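Local coordinates for beta-amyloid-like protein (Caenorhabditis elegans, PDB 3K66) that probably binds heparin through its E2 domain and, as a worm homologue of human amyloid precursor protein, is associated with cell adhesion and neurogenesis, at residues Ala9-Glu14 and Glu92-Ala97; Asp16-Ala21 and Glu86-His91; His108-Ala113 and Gln128-Tyr133; Ala115-Lys120 and Arg185-Leu190; Ala132-Glu137 and Thr200-Tyr205. All blocks are in the same frame, centred on the assembly; numbering follows the deposited sequence.

Interaction 1 of 5, residues Ala9-Glu14 and Glu92-Ala97; sequences ANWTNE and EERVQA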
# COMPACT_ATOMS: atom_id res chain seq x y z
N ALA A 9 1.02 18.39 -1.50
CA ALA A 9 2.42 18.63 -1.18
C ALA A 9 2.87 18.49 0.27
O ALA A 9 3.97 18.91 0.61
CB ALA A 9 2.79 20.00 -1.67
N ASN A 10 2.05 17.93 1.15
CA ASN A 10 2.51 17.75 2.51
C ASN A 10 2.74 16.26 2.60
O ASN A 10 3.70 15.80 3.23
CB ASN A 10 1.45 18.14 3.53
CG ASN A 10 2.02 18.26 4.93
OD1 ASN A 10 3.00 17.61 5.28
ND2 ASN A 10 1.40 19.10 5.74
N TRP A 11 1.86 15.51 1.95
CA TRP A 11 1.95 14.06 1.94
C TRP A 11 1.95 13.53 3.36
O TRP A 11 1.93 12.31 3.56
CB TRP A 11 3.22 13.60 1.22
CG TRP A 11 3.18 13.84 -0.23
CD1 TRP A 11 2.14 14.38 -0.95
CD2 TRP A 11 4.21 13.56 -1.18
NE1 TRP A 11 2.46 14.46 -2.27
CE2 TRP A 11 3.73 13.96 -2.45
CE3 TRP A 11 5.49 13.02 -1.08
CZ2 TRP A 11 4.50 13.83 -3.61
CZ3 TRP A 11 6.25 12.89 -2.23
CH2 TRP A 11 5.76 13.29 -3.48
N THR A 12 1.94 14.44 4.33
CA THR A 12 1.95 14.08 5.75
C THR A 12 0.77 13.17 6.07
O THR A 12 0.88 12.30 6.94
CB THR A 12 1.93 15.35 6.66
OG1 THR A 12 3.27 15.84 6.82
CG2 THR A 12 1.34 15.05 8.03
N ASN A 13 -0.35 13.37 5.40
CA ASN A 13 -1.51 12.53 5.62
C ASN A 13 -1.89 11.77 4.36
O ASN A 13 -3.06 11.71 3.99
CB ASN A 13 -2.69 13.35 6.14
CG ASN A 13 -2.58 13.61 7.62
OD1 ASN A 13 -3.47 14.22 8.21
ND2 ASN A 13 -1.50 13.15 8.24
N GLU A 14 -0.88 11.20 3.72
CA GLU A 14 -1.12 10.43 2.51
C GLU A 14 -2.17 9.33 2.71
O GLU A 14 -3.05 9.18 1.86
CB GLU A 14 0.20 9.85 1.98
CG GLU A 14 0.06 9.00 0.72
CD GLU A 14 -0.45 9.78 -0.48
OE1 GLU A 14 -0.45 11.03 -0.43
OE2 GLU A 14 -0.84 9.14 -1.49
N GLU A 92 1.99 4.49 -3.61
CA GLU A 92 3.18 3.75 -3.22
C GLU A 92 4.43 4.63 -3.33
O GLU A 92 5.34 4.52 -2.50
CB GLU A 92 3.35 2.47 -4.07
N GLU A 93 4.50 5.51 -4.33
CA GLU A 93 5.66 6.38 -4.42
C GLU A 93 5.72 7.32 -3.21
O GLU A 93 6.76 7.46 -2.56
CB GLU A 93 5.66 7.20 -5.70
CG GLU A 93 6.26 6.47 -6.77
N ARG A 94 4.60 7.95 -2.86
CA ARG A 94 4.63 8.85 -1.71
C ARG A 94 4.95 8.11 -0.43
O ARG A 94 5.84 8.51 0.31
CB ARG A 94 3.31 9.60 -1.55
CG ARG A 94 3.02 10.52 -2.71
CD ARG A 94 1.73 11.28 -2.54
NE ARG A 94 1.38 11.98 -3.78
CZ ARG A 94 0.21 12.56 -4.00
NH1 ARG A 94 -0.72 12.51 -3.05
NH2 ARG A 94 -0.03 13.18 -5.15
N VAL A 95 4.23 7.03 -0.17
CA VAL A 95 4.44 6.26 1.04
C VAL A 95 5.91 5.86 1.19
O VAL A 95 6.48 5.97 2.28
CB VAL A 95 3.53 4.98 1.05
CG1 VAL A 95 3.62 4.28 2.42
CG2 VAL A 95 2.08 5.36 0.78
N GLN A 96 6.54 5.40 0.12
CA GLN A 96 7.95 5.02 0.22
C GLN A 96 8.79 6.25 0.53
O GLN A 96 9.75 6.18 1.30
CB GLN A 96 8.47 4.38 -1.07
CG GLN A 96 8.88 2.90 -0.94
CD GLN A 96 7.96 1.95 -1.73
OE1 GLN A 96 7.10 1.24 -1.16
NE2 GLN A 96 8.12 1.96 -3.05
N ALA A 97 8.43 7.37 -0.08
CA ALA A 97 9.18 8.59 0.18
C ALA A 97 8.99 9.00 1.64
O ALA A 97 9.95 9.33 2.33
CB ALA A 97 8.72 9.72 -0.75

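Interaction 2 of 5, residues Asp16-Ala21 and Glu86-His91; sequences DDFKKA and EIEAVH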
# COMPACT_ATOMS: atom_id res chain seq x y z
N ASP A 16 -4.80 9.14 4.52
CA ASP A 16 -6.14 9.71 4.44
C ASP A 16 -6.48 10.25 3.05
O ASP A 16 -7.52 9.88 2.50
CB ASP A 16 -6.29 10.81 5.49
CG ASP A 16 -7.73 11.22 5.71
OD1 ASP A 16 -8.54 10.36 6.12
OD2 ASP A 16 -8.05 12.42 5.47
N ASP A 17 -5.61 11.09 2.46
CA ASP A 17 -5.89 11.67 1.13
C ASP A 17 -6.13 10.58 0.10
O ASP A 17 -7.01 10.69 -0.75
CB ASP A 17 -4.73 12.55 0.63
CG ASP A 17 -4.01 13.27 1.74
OD1 ASP A 17 -4.67 14.01 2.50
OD2 ASP A 17 -2.78 13.11 1.85
N PHE A 18 -5.32 9.53 0.18
CA PHE A 18 -5.43 8.40 -0.74
C PHE A 18 -6.75 7.68 -0.51
O PHE A 18 -7.57 7.54 -1.42
CB PHE A 18 -4.29 7.41 -0.50
CG PHE A 18 -4.38 6.20 -1.36
CD1 PHE A 18 -4.29 6.30 -2.75
CD2 PHE A 18 -4.60 4.95 -0.80
CE1 PHE A 18 -4.39 5.18 -3.56
CE2 PHE A 18 -4.71 3.82 -1.60
CZ PHE A 18 -4.61 3.94 -2.99
N LYS A 19 -6.95 7.23 0.73
CA LYS A 19 -8.17 6.53 1.11
C LYS A 19 -9.39 7.31 0.61
O LYS A 19 -10.40 6.73 0.20
CB LYS A 19 -8.23 6.39 2.62
CG LYS A 19 -9.08 5.33 3.03
N LYS A 20 -9.29 8.63 0.66
CA LYS A 20 -10.37 9.51 0.22
C LYS A 20 -10.45 9.54 -1.31
O LYS A 20 -11.54 9.41 -1.87
CB LYS A 20 -10.16 10.92 0.77
N ALA A 21 -9.31 9.71 -1.98
CA ALA A 21 -9.30 9.75 -3.44
C ALA A 21 -9.86 8.44 -3.96
O ALA A 21 -10.63 8.41 -4.91
CB ALA A 21 -7.89 9.96 -3.96
N GLU A 86 -2.81 3.88 -11.66
CA GLU A 86 -2.20 5.21 -11.61
C GLU A 86 -2.23 5.72 -10.17
O GLU A 86 -1.20 6.13 -9.62
CB GLU A 86 -2.92 6.20 -12.56
CG GLU A 86 -2.46 7.67 -12.40
CD GLU A 86 -3.10 8.63 -13.43
OE1 GLU A 86 -4.27 8.42 -13.83
OE2 GLU A 86 -2.44 9.62 -13.81
N ILE A 87 -3.40 5.67 -9.54
CA ILE A 87 -3.52 6.16 -8.17
C ILE A 87 -2.63 5.38 -7.18
O ILE A 87 -2.19 5.93 -6.18
CB ILE A 87 -5.01 6.13 -7.69
CG1 ILE A 87 -5.29 7.34 -6.80
CG2 ILE A 87 -5.30 4.86 -6.90
CD1 ILE A 87 -6.72 7.41 -6.30
N GLU A 88 -2.36 4.11 -7.46
CA GLU A 88 -1.54 3.29 -6.57
C GLU A 88 -0.05 3.57 -6.72
O GLU A 88 0.69 3.72 -5.72
CB GLU A 88 -1.83 1.79 -6.80
CG GLU A 88 -3.24 1.39 -6.39
CD GLU A 88 -3.54 -0.11 -6.55
OE1 GLU A 88 -2.60 -0.91 -6.71
OE2 GLU A 88 -4.73 -0.49 -6.50
N ALA A 89 0.41 3.63 -7.96
CA ALA A 89 1.80 3.93 -8.24
C ALA A 89 2.14 5.21 -7.48
O ALA A 89 3.13 5.26 -6.74
CB ALA A 89 2.00 4.11 -9.74
N VAL A 90 1.31 6.24 -7.65
CA VAL A 90 1.54 7.49 -6.95
C VAL A 90 1.58 7.24 -5.44
O VAL A 90 2.57 7.55 -4.76
CB VAL A 90 0.44 8.53 -7.25
CG1 VAL A 90 0.73 9.84 -6.52
CG2 VAL A 90 0.36 8.77 -8.73
N HIS A 91 0.51 6.66 -4.91
CA HIS A 91 0.42 6.37 -3.49
C HIS A 91 1.69 5.65 -3.02
O HIS A 91 2.40 6.14 -2.14
CB HIS A 91 -0.81 5.51 -3.21
CG HIS A 91 -0.98 5.14 -1.76
ND1 HIS A 91 -1.14 6.08 -0.76
CD2 HIS A 91 -1.04 3.93 -1.16
CE1 HIS A 91 -1.30 5.46 0.39
NE2 HIS A 91 -1.24 4.16 0.18

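Interaction 3 of 5, residues His108-Ala113 and Gln128-Tyr133; sequences HDYRQA and QSLKAY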
# COMPACT_ATOMS: atom_id res chain seq x y z
N HIS A 108 19.24 10.64 12.01
CA HIS A 108 19.90 11.87 12.47
C HIS A 108 19.78 11.99 13.97
O HIS A 108 20.78 12.06 14.67
CB HIS A 108 19.26 13.10 11.81
CG HIS A 108 19.75 14.40 12.35
ND1 HIS A 108 20.90 15.02 11.90
CD2 HIS A 108 19.27 15.19 13.35
CE1 HIS A 108 21.10 16.13 12.59
NE2 HIS A 108 20.13 16.25 13.47
N ASP A 109 18.55 12.03 14.46
CA ASP A 109 18.32 12.12 15.90
C ASP A 109 19.16 11.03 16.59
O ASP A 109 19.68 11.26 17.68
CB ASP A 109 16.84 11.92 16.24
CG ASP A 109 15.95 13.02 15.68
OD1 ASP A 109 16.34 14.19 15.70
OD2 ASP A 109 14.82 12.71 15.24
N TYR A 110 19.29 9.86 15.96
CA TYR A 110 20.06 8.76 16.57
C TYR A 110 21.54 9.04 16.73
O TYR A 110 22.08 8.94 17.84
CB TYR A 110 19.94 7.46 15.76
CG TYR A 110 20.76 6.31 16.33
CD1 TYR A 110 21.60 5.56 15.51
CD2 TYR A 110 20.63 5.92 17.66
CE1 TYR A 110 22.28 4.45 15.99
CE2 TYR A 110 21.29 4.81 18.17
CZ TYR A 110 22.11 4.07 17.32
OH TYR A 110 22.71 2.92 17.79
N ARG A 111 22.19 9.34 15.61
CA ARG A 111 23.61 9.62 15.63
C ARG A 111 23.96 10.81 16.51
O ARG A 111 24.98 10.82 17.18
CB ARG A 111 24.10 9.86 14.22
CG ARG A 111 24.16 8.59 13.38
CD ARG A 111 25.53 8.45 12.77
NE ARG A 111 26.24 7.28 13.28
CZ ARG A 111 27.54 7.08 13.13
NH1 ARG A 111 28.29 7.97 12.49
NH2 ARG A 111 28.09 5.96 13.59
N GLN A 112 23.10 11.82 16.52
CA GLN A 112 23.37 12.98 17.36
C GLN A 112 23.29 12.48 18.80
O GLN A 112 24.16 12.79 19.62
CB GLN A 112 22.34 14.10 17.11
CG GLN A 112 22.96 15.51 17.02
CD GLN A 112 21.97 16.61 16.65
OE1 GLN A 112 22.26 17.49 15.83
NE2 GLN A 112 20.81 16.58 17.28
N ALA A 113 22.26 11.70 19.08
CA ALA A 113 22.07 11.14 20.41
C ALA A 113 23.36 10.49 20.88
O ALA A 113 23.75 10.61 22.04
CB ALA A 113 20.94 10.12 20.40
N GLN A 128 15.41 6.23 22.88
CA GLN A 128 14.19 6.75 22.26
C GLN A 128 14.46 7.04 20.80
O GLN A 128 13.57 6.96 19.95
CB GLN A 128 13.73 8.04 22.95
CG GLN A 128 12.49 7.84 23.61
N SER A 129 15.72 7.36 20.52
CA SER A 129 16.13 7.67 19.16
C SER A 129 16.18 6.39 18.33
O SER A 129 15.66 6.32 17.21
CB SER A 129 17.51 8.32 19.18
OG SER A 129 17.73 9.00 17.96
N LEU A 130 16.79 5.37 18.92
CA LEU A 130 16.93 4.06 18.28
C LEU A 130 15.56 3.44 18.00
O LEU A 130 15.28 3.03 16.87
CB LEU A 130 17.74 3.14 19.20
CG LEU A 130 18.31 1.89 18.55
CD1 LEU A 130 19.11 2.30 17.32
CD2 LEU A 130 19.22 1.17 19.54
N LYS A 131 14.71 3.40 19.03
CA LYS A 131 13.37 2.84 18.90
C LYS A 131 12.60 3.52 17.78
O LYS A 131 11.79 2.90 17.10
CB LYS A 131 12.59 2.96 20.21
CG LYS A 131 13.35 2.37 21.40
CD LYS A 131 12.45 1.79 22.48
CE LYS A 131 11.89 2.86 23.39
NZ LYS A 131 11.23 2.28 24.60
N ALA A 132 12.87 4.80 17.58
CA ALA A 132 12.19 5.53 16.51
C ALA A 132 12.68 5.00 15.17
O ALA A 132 11.90 4.73 14.25
CB ALA A 132 12.48 7.02 16.63
N TYR A 133 13.99 4.83 15.07
CA TYR A 133 14.58 4.32 13.84
C TYR A 133 14.05 2.93 13.54
O TYR A 133 13.77 2.60 12.38
CB TYR A 133 16.11 4.28 13.96
CG TYR A 133 16.75 3.58 12.80
CD1 TYR A 133 16.74 4.14 11.52
CD2 TYR A 133 17.31 2.32 12.97
CE1 TYR A 133 17.27 3.45 10.44
CE2 TYR A 133 17.85 1.62 11.91
CZ TYR A 133 17.82 2.18 10.64
OH TYR A 133 18.34 1.46 9.57

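Interaction 4 of 5, residues Ala115-Lys120 and Arg185-Leu190; sequences ATHVNK and RDFPDL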
# COMPACT_ATOMS: atom_id res chain seq x y z
N ALA A 115 26.61 10.99 19.48
CA ALA A 115 27.68 11.97 19.55
C ALA A 115 27.55 12.74 20.86
O ALA A 115 28.53 12.88 21.60
CB ALA A 115 27.63 12.91 18.36
N THR A 116 26.35 13.22 21.16
CA THR A 116 26.12 13.97 22.40
C THR A 116 26.44 13.12 23.62
O THR A 116 26.71 13.64 24.69
CB THR A 116 24.67 14.44 22.52
OG1 THR A 116 24.45 15.51 21.58
CG2 THR A 116 24.38 14.93 23.93
N HIS A 117 26.42 11.81 23.44
CA HIS A 117 26.70 10.90 24.53
C HIS A 117 28.18 10.82 24.85
O HIS A 117 28.55 10.70 26.02
CB HIS A 117 26.20 9.50 24.20
CG HIS A 117 26.26 8.56 25.35
ND1 HIS A 117 25.41 8.66 26.44
CD2 HIS A 117 27.11 7.54 25.63
CE1 HIS A 117 25.73 7.74 27.33
NE2 HIS A 117 26.76 7.05 26.87
N VAL A 118 29.00 10.85 23.81
CA VAL A 118 30.45 10.79 23.99
C VAL A 118 30.82 11.69 25.15
O VAL A 118 31.58 11.31 26.03
CB VAL A 118 31.19 11.28 22.71
CG1 VAL A 118 32.42 12.09 23.09
CG2 VAL A 118 31.58 10.09 21.82
N ASN A 119 30.27 12.90 25.13
CA ASN A 119 30.52 13.90 26.16
C ASN A 119 29.70 13.57 27.40
O ASN A 119 30.21 13.04 28.38
CB ASN A 119 30.14 15.29 25.67
CG ASN A 119 30.34 15.49 24.17
OD1 ASN A 119 29.46 16.01 23.50
ND2 ASN A 119 31.50 15.10 23.65
N LYS A 120 28.42 13.90 27.37
CA LYS A 120 27.57 13.62 28.53
C LYS A 120 26.44 12.64 28.25
O LYS A 120 25.81 12.69 27.20
CB LYS A 120 27.03 14.90 29.12
CG LYS A 120 26.05 15.66 28.26
CD LYS A 120 26.75 16.42 27.17
CE LYS A 120 25.77 17.33 26.47
NZ LYS A 120 26.48 18.17 25.47
N ARG A 185 28.38 -0.90 19.67
CA ARG A 185 29.59 -1.62 20.07
C ARG A 185 30.71 -0.74 20.64
O ARG A 185 31.50 -1.20 21.48
CB ARG A 185 30.12 -2.42 18.88
CG ARG A 185 29.17 -3.51 18.40
CD ARG A 185 29.78 -4.31 17.26
NE ARG A 185 28.97 -5.48 16.95
CZ ARG A 185 29.31 -6.40 16.06
NH1 ARG A 185 30.44 -6.29 15.37
NH2 ARG A 185 28.51 -7.43 15.86
N ASP A 186 30.79 0.51 20.21
CA ASP A 186 31.84 1.40 20.69
C ASP A 186 31.56 2.07 22.03
O ASP A 186 32.48 2.53 22.70
CB ASP A 186 32.15 2.44 19.61
CG ASP A 186 33.13 1.92 18.58
OD1 ASP A 186 33.46 2.68 17.64
OD2 ASP A 186 33.57 0.76 18.71
N PHE A 187 30.29 2.16 22.43
CA PHE A 187 29.98 2.74 23.72
C PHE A 187 29.66 1.58 24.66
O PHE A 187 28.50 1.34 25.00
CB PHE A 187 28.82 3.73 23.59
CG PHE A 187 29.19 4.99 22.87
CD1 PHE A 187 29.25 5.01 21.49
CD2 PHE A 187 29.54 6.15 23.57
CE1 PHE A 187 29.67 6.15 20.80
CE2 PHE A 187 29.96 7.30 22.88
CZ PHE A 187 30.03 7.29 21.48
N PRO A 188 30.71 0.86 25.10
CA PRO A 188 30.57 -0.29 25.99
C PRO A 188 29.71 0.09 27.16
O PRO A 188 28.80 -0.64 27.54
CB PRO A 188 32.01 -0.58 26.40
CG PRO A 188 32.64 0.78 26.41
CD PRO A 188 32.10 1.35 25.10
N ASP A 189 30.02 1.24 27.73
CA ASP A 189 29.24 1.73 28.84
C ASP A 189 27.75 1.63 28.50
O ASP A 189 26.94 1.12 29.29
CB ASP A 189 29.59 3.20 29.13
CG ASP A 189 29.51 4.10 27.87
OD1 ASP A 189 30.51 4.17 27.11
OD2 ASP A 189 28.46 4.74 27.64
N LEU A 190 27.41 2.06 27.29
CA LEU A 190 26.03 2.10 26.83
C LEU A 190 25.49 0.84 26.16
O LEU A 190 24.32 0.49 26.33
CB LEU A 190 25.92 3.32 25.92
CG LEU A 190 24.85 3.51 24.87
CD1 LEU A 190 23.91 4.63 25.28
CD2 LEU A 190 25.54 3.86 23.55

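Interaction 5 of 5, residues Ala132-Glu137 and Thr200-Tyr205; sequences AYIRAE and TYWKDY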
# COMPACT_ATOMS: atom_id res chain seq x y z
N ALA A 132 12.87 4.80 17.58
CA ALA A 132 12.19 5.53 16.51
C ALA A 132 12.68 5.00 15.17
O ALA A 132 11.90 4.73 14.25
CB ALA A 132 12.48 7.02 16.63
N TYR A 133 13.99 4.83 15.07
CA TYR A 133 14.58 4.32 13.84
C TYR A 133 14.05 2.93 13.54
O TYR A 133 13.77 2.60 12.38
CB TYR A 133 16.11 4.28 13.96
CG TYR A 133 16.75 3.58 12.80
CD1 TYR A 133 16.74 4.14 11.52
CD2 TYR A 133 17.31 2.32 12.97
CE1 TYR A 133 17.27 3.45 10.44
CE2 TYR A 133 17.85 1.62 11.91
CZ TYR A 133 17.82 2.18 10.64
OH TYR A 133 18.34 1.46 9.57
N ILE A 134 13.92 2.12 14.59
CA ILE A 134 13.41 0.76 14.45
C ILE A 134 11.97 0.77 13.95
O ILE A 134 11.60 0.05 13.03
CB ILE A 134 13.48 0.02 15.81
CG1 ILE A 134 14.92 -0.40 16.07
CG2 ILE A 134 12.53 -1.20 15.81
CD1 ILE A 134 15.11 -1.11 17.37
N ARG A 135 11.14 1.58 14.59
CA ARG A 135 9.74 1.69 14.22
C ARG A 135 9.70 2.00 12.73
O ARG A 135 8.95 1.37 11.98
CB ARG A 135 9.08 2.83 15.01
CG ARG A 135 7.92 2.40 15.90
CD ARG A 135 7.35 3.53 16.75
NE ARG A 135 8.21 3.83 17.88
CZ ARG A 135 8.86 4.97 18.03
NH1 ARG A 135 8.72 5.92 17.11
NH2 ARG A 135 9.64 5.16 19.10
N ALA A 136 10.53 2.95 12.30
CA ALA A 136 10.60 3.37 10.90
C ALA A 136 10.86 2.24 9.93
O ALA A 136 10.10 2.02 8.99
CB ALA A 136 11.65 4.45 10.72
N GLU A 137 11.97 1.53 10.13
CA GLU A 137 12.29 0.41 9.26
C GLU A 137 11.18 -0.65 9.32
O GLU A 137 10.73 -1.15 8.28
CB GLU A 137 13.63 -0.19 9.67
CG GLU A 137 14.79 0.76 9.44
CD GLU A 137 15.31 0.68 8.02
OE1 GLU A 137 14.54 0.26 7.13
OE2 GLU A 137 16.48 1.03 7.79
N THR A 200 14.79 -6.25 22.27
CA THR A 200 13.49 -6.78 22.67
C THR A 200 12.39 -5.90 22.05
O THR A 200 11.38 -6.39 21.52
CB THR A 200 13.36 -6.82 24.19
OG1 THR A 200 14.44 -7.60 24.72
CG2 THR A 200 12.01 -7.44 24.61
N TYR A 201 12.62 -4.59 22.11
CA TYR A 201 11.67 -3.65 21.54
C TYR A 201 11.44 -3.99 20.08
O TYR A 201 10.32 -3.93 19.58
CB TYR A 201 12.17 -2.22 21.63
CG TYR A 201 11.23 -1.21 21.00
CD1 TYR A 201 10.04 -0.84 21.62
CD2 TYR A 201 11.53 -0.64 19.76
CE1 TYR A 201 9.18 0.07 21.03
CE2 TYR A 201 10.68 0.27 19.17
CZ TYR A 201 9.51 0.62 19.81
OH TYR A 201 8.67 1.54 19.22
N TRP A 202 12.52 -4.34 19.40
CA TRP A 202 12.42 -4.69 17.98
C TRP A 202 11.57 -5.95 17.83
O TRP A 202 10.66 -5.97 17.01
CB TRP A 202 13.83 -4.90 17.42
CG TRP A 202 13.92 -5.31 16.00
CD1 TRP A 202 12.98 -5.14 15.03
CD2 TRP A 202 15.09 -5.80 15.34
NE1 TRP A 202 13.50 -5.47 13.79
CE2 TRP A 202 14.79 -5.87 13.96
CE3 TRP A 202 16.35 -6.17 15.79
CZ2 TRP A 202 15.73 -6.30 13.02
CZ3 TRP A 202 17.29 -6.60 14.85
CH2 TRP A 202 16.98 -6.66 13.48
N LYS A 203 11.84 -6.98 18.62
CA LYS A 203 11.05 -8.21 18.53
C LYS A 203 9.60 -7.90 18.91
O LYS A 203 8.65 -8.31 18.22
CB LYS A 203 11.64 -9.29 19.44
CG LYS A 203 10.76 -10.52 19.63
CD LYS A 203 9.79 -10.36 20.80
CE LYS A 203 9.28 -11.72 21.32
NZ LYS A 203 8.66 -12.54 20.22
N ASP A 204 9.43 -7.15 20.00
CA ASP A 204 8.10 -6.77 20.44
C ASP A 204 7.39 -5.93 19.39
O ASP A 204 6.26 -6.22 19.00
CB ASP A 204 8.14 -6.02 21.78
CG ASP A 204 8.35 -6.96 22.96
OD1 ASP A 204 7.86 -8.11 22.84
OD2 ASP A 204 8.97 -6.56 23.98
N TYR A 205 8.05 -4.88 18.90
CA TYR A 205 7.43 -4.04 17.90
C TYR A 205 7.05 -4.80 16.65
O TYR A 205 5.99 -4.59 16.10
CB TYR A 205 8.33 -2.88 17.50
CG TYR A 205 7.58 -1.87 16.68
CD1 TYR A 205 6.69 -0.98 17.28
CD2 TYR A 205 7.73 -1.82 15.29
CE1 TYR A 205 5.97 -0.05 16.52
CE2 TYR A 205 7.02 -0.90 14.53
CZ TYR A 205 6.14 -0.01 15.15
OH TYR A 205 5.47 0.93 14.43

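Interaction 1 of 5, residues Ala9-Glu14 and Glu92-Ala97
Arg-94 runs across the indole of Trp-11 at about a right angle, its methylenes lying over one face of the ring. The CH-pi geometry is clear: Arg-94 CD stands 3.3 Å from the centroid of the Trp-11 five-membered ring, 13° off its normal. The guanidinium is nearly parallel to the indole, and Trp-11 NE1 lies over its face; since both Trp-11 NE1 and Arg-94 NE are donors, no hydrogen bond joins them. The loop 9-14 thus lies on helix 55-119 of the E2 domain just before helix 14-53 begins. At its edge, the guanidinium forms a salt bridge: Arg-94 NH1 donates to Glu-14 OE1 over 3.0 Å at 171°, in the guanidinium plane and to the syn lone pair. The Glu-14 chain bends at chi2 (64°), turning CD aside, and its carboxylate stands steeply to the guanidinium. Tyr-5 binds both partners, its OH bonding to Glu-14 OE2 and its carbonyl O accepting from Arg-94 NH2.

Interaction 2 of 5, residues Asp16-Ala21 and Glu86-His91
Phe-18 lies flat against His-91, the two rings joining neighbouring long helices of the E2 domain, 14-53 and 55-119, in an antiparallel helix pair. The axes of the two short segments come within 11.2 Å and their directions differ by 178°, so side chains, rather than backbone, bridge the gap. Going along 16-21, Phe-18 is the first residue to reach across. Its CG is anti to the backbone N (chi1 177°), as is that of His-91, and the rings meet in a face-to-face stack with centroids 3.7 Å apart and planes at 11°. His-91 CB adds a CH-pi contact over the same face, 3.9 Å from the Phe-18 centroid. At the edge of the phenyl ring, Phe-18 CE1 meets Ile-87 CG2 at 3.5 Å. The imidazole is also held from the side, because His-91 ND1 hydrogen-bonds to Glu-14 OE2; the carboxylate would probably favour a proton on that nitrogen. An alanine in place of Phe-18 would probably leave the imidazole without its stacked partner, more able to tilt, and open a gap beside Ile-87 CG2. One turn further on, Ala-21 presents its methyl to the extended branch of the same isoleucine, with Ala-21 CB 3.7 Å from Ile-87 CD1.

Interaction 3 of 5, residues His108-Ala113 and Gln128-Tyr133
Leu-130 lays a methyl over one face of the Tyr-110 ring, Leu-130 CD1 standing 3.8 Å from the ring centroid and 26° off the normal. This CH-pi contact belongs to an antiparallel helical hairpin of the E2 domain, in which helix 55-119 turns back into helix 123-154. The segment axes approach to 8.3 Å with 153° between their directions. The methyl sits toward the rim, nearest to the CE2 side of the ring. With CG of each anti to its own backbone N, the two side chains lie side by side, pointing the same way. At the edge of the ring comes Ser-129 CB, whose small side chain lets the backbones close in: Tyr-110 CA and Ser-129 CA are 4.8 Å apart. The hydroxyl of Ser-129 is placed too close to the opposite backbone to be trusted, so its position there is doubtful and no hydrogen bond is assigned to it. Ala-113, also small, brings its CB to 4.1 Å from Ser-129 CB. Further out, Leu-130 also touches Thr-180 of helix 163-182 and Ala-198 of helix 195-209, so the contact is buried between several helices. The far end of the tyrosine is tethered, Tyr-110 OH hydrogen-bonding to the carbonyl O of Thr-180.

Interaction 4 of 5, residues Ala115-Lys120 and Arg185-Leu190
His-117 NE2 donates a hydrogen bond to Asp-189 OD2 over 3.0 Å, with an N-H...O angle of 159°. The side chains reach toward each other tip to tip: the oxygen lies in the imidazole plane, the carboxylate is turned only 18° from it, and OD2 is approached nearly along its C-O bond. Chi1 of Asp-189 sets its CG between the backbone N and the carbonyl carbon. The other ring nitrogen, His-117 ND1, has a weak hydrogen bond with the backbone N of Asn-122; with one nitrogen donating and the other accepting, a neutral imidazole would probably suffice. Apolar groups complete the setting. Leu-190 CD1 lies over one face of the imidazole, 4.2 Å from its centroid and offset toward the rim. At the edge of the imidazole, His-117 CD2 meets Phe-187 CD2 at 3.5 Å. The two rings are inclined to each other, their planes 66° apart. The far end of the phenyl ring meets Val-118, whose CG2 packs at the ring edge against Phe-187 CZ and CE2. Both Phe-187 and Leu-190 also touch Leu-114, one turn back on helix 55-119. Phe-187 occupies the N-cap position of helix 188-191, so the arrangement joins the start of a short helix to the C-terminal end of a long one, a surface contact at one extremity of the elongated helical E2 fold.

Interaction 5 of 5, residues Ala132-Glu137 and Thr200-Tyr205
Ile-134 makes the compact half of this contact, buried between Tyr-201 and Trp-202, while Arg-135 spans the more open half beside it. Ile-134 CD1 reaches Trp-202 CB at 4.0 Å, and Ile-134 CG2 lies 4.1 Å from Tyr-201 CE2; the Trp-202 side chain also touches Ile-177 of helix 163-182. On the outer side, Arg-135 bends at chi3, which places NE, and Arg-135 NE donates to Tyr-201 OH over 2.7 Å at 156°. The hydroxyl meets the guanidinium at its edge, and the planes of the two groups stand 82° apart. Arg-135 CA makes an off-centre CH-pi contact, 4.2 Å from the Tyr-205 ring centroid; the closeness of CG to that ring is doubtful. An alanine in place of Arg-135 would probably leave Tyr-201 OH without this N-H donor. With the segment axes 10.2 Å apart and crossing at -33°, helix 195-209 packs roughly parallel to helix 123-154 in the helical bundle of the C-terminal half of E2.

Helix 55-119 takes part in interactions 1 to 4, and helix 123-154 in interactions 3 and 5. Interactions 1 and 2 lie nearest the centre of the chain, are partly buried and touch through Glu-14 and His-91; one relies on a salt bridge and a CH-pi contact over an indole, the other on an aromatic stack and aliphatic groups. Interaction 3 is buried and essentially apolar. It shares Ala-132 and Tyr-133 with interaction 5, and Lys-131 packs on Tyr-201 between them. Interactions 4 and 5 are surface contacts, and each combines one side-chain hydrogen bond with apolar packing. Centres of interactions 2 and 4 are about 43 Å apart, reflecting the elongated fold.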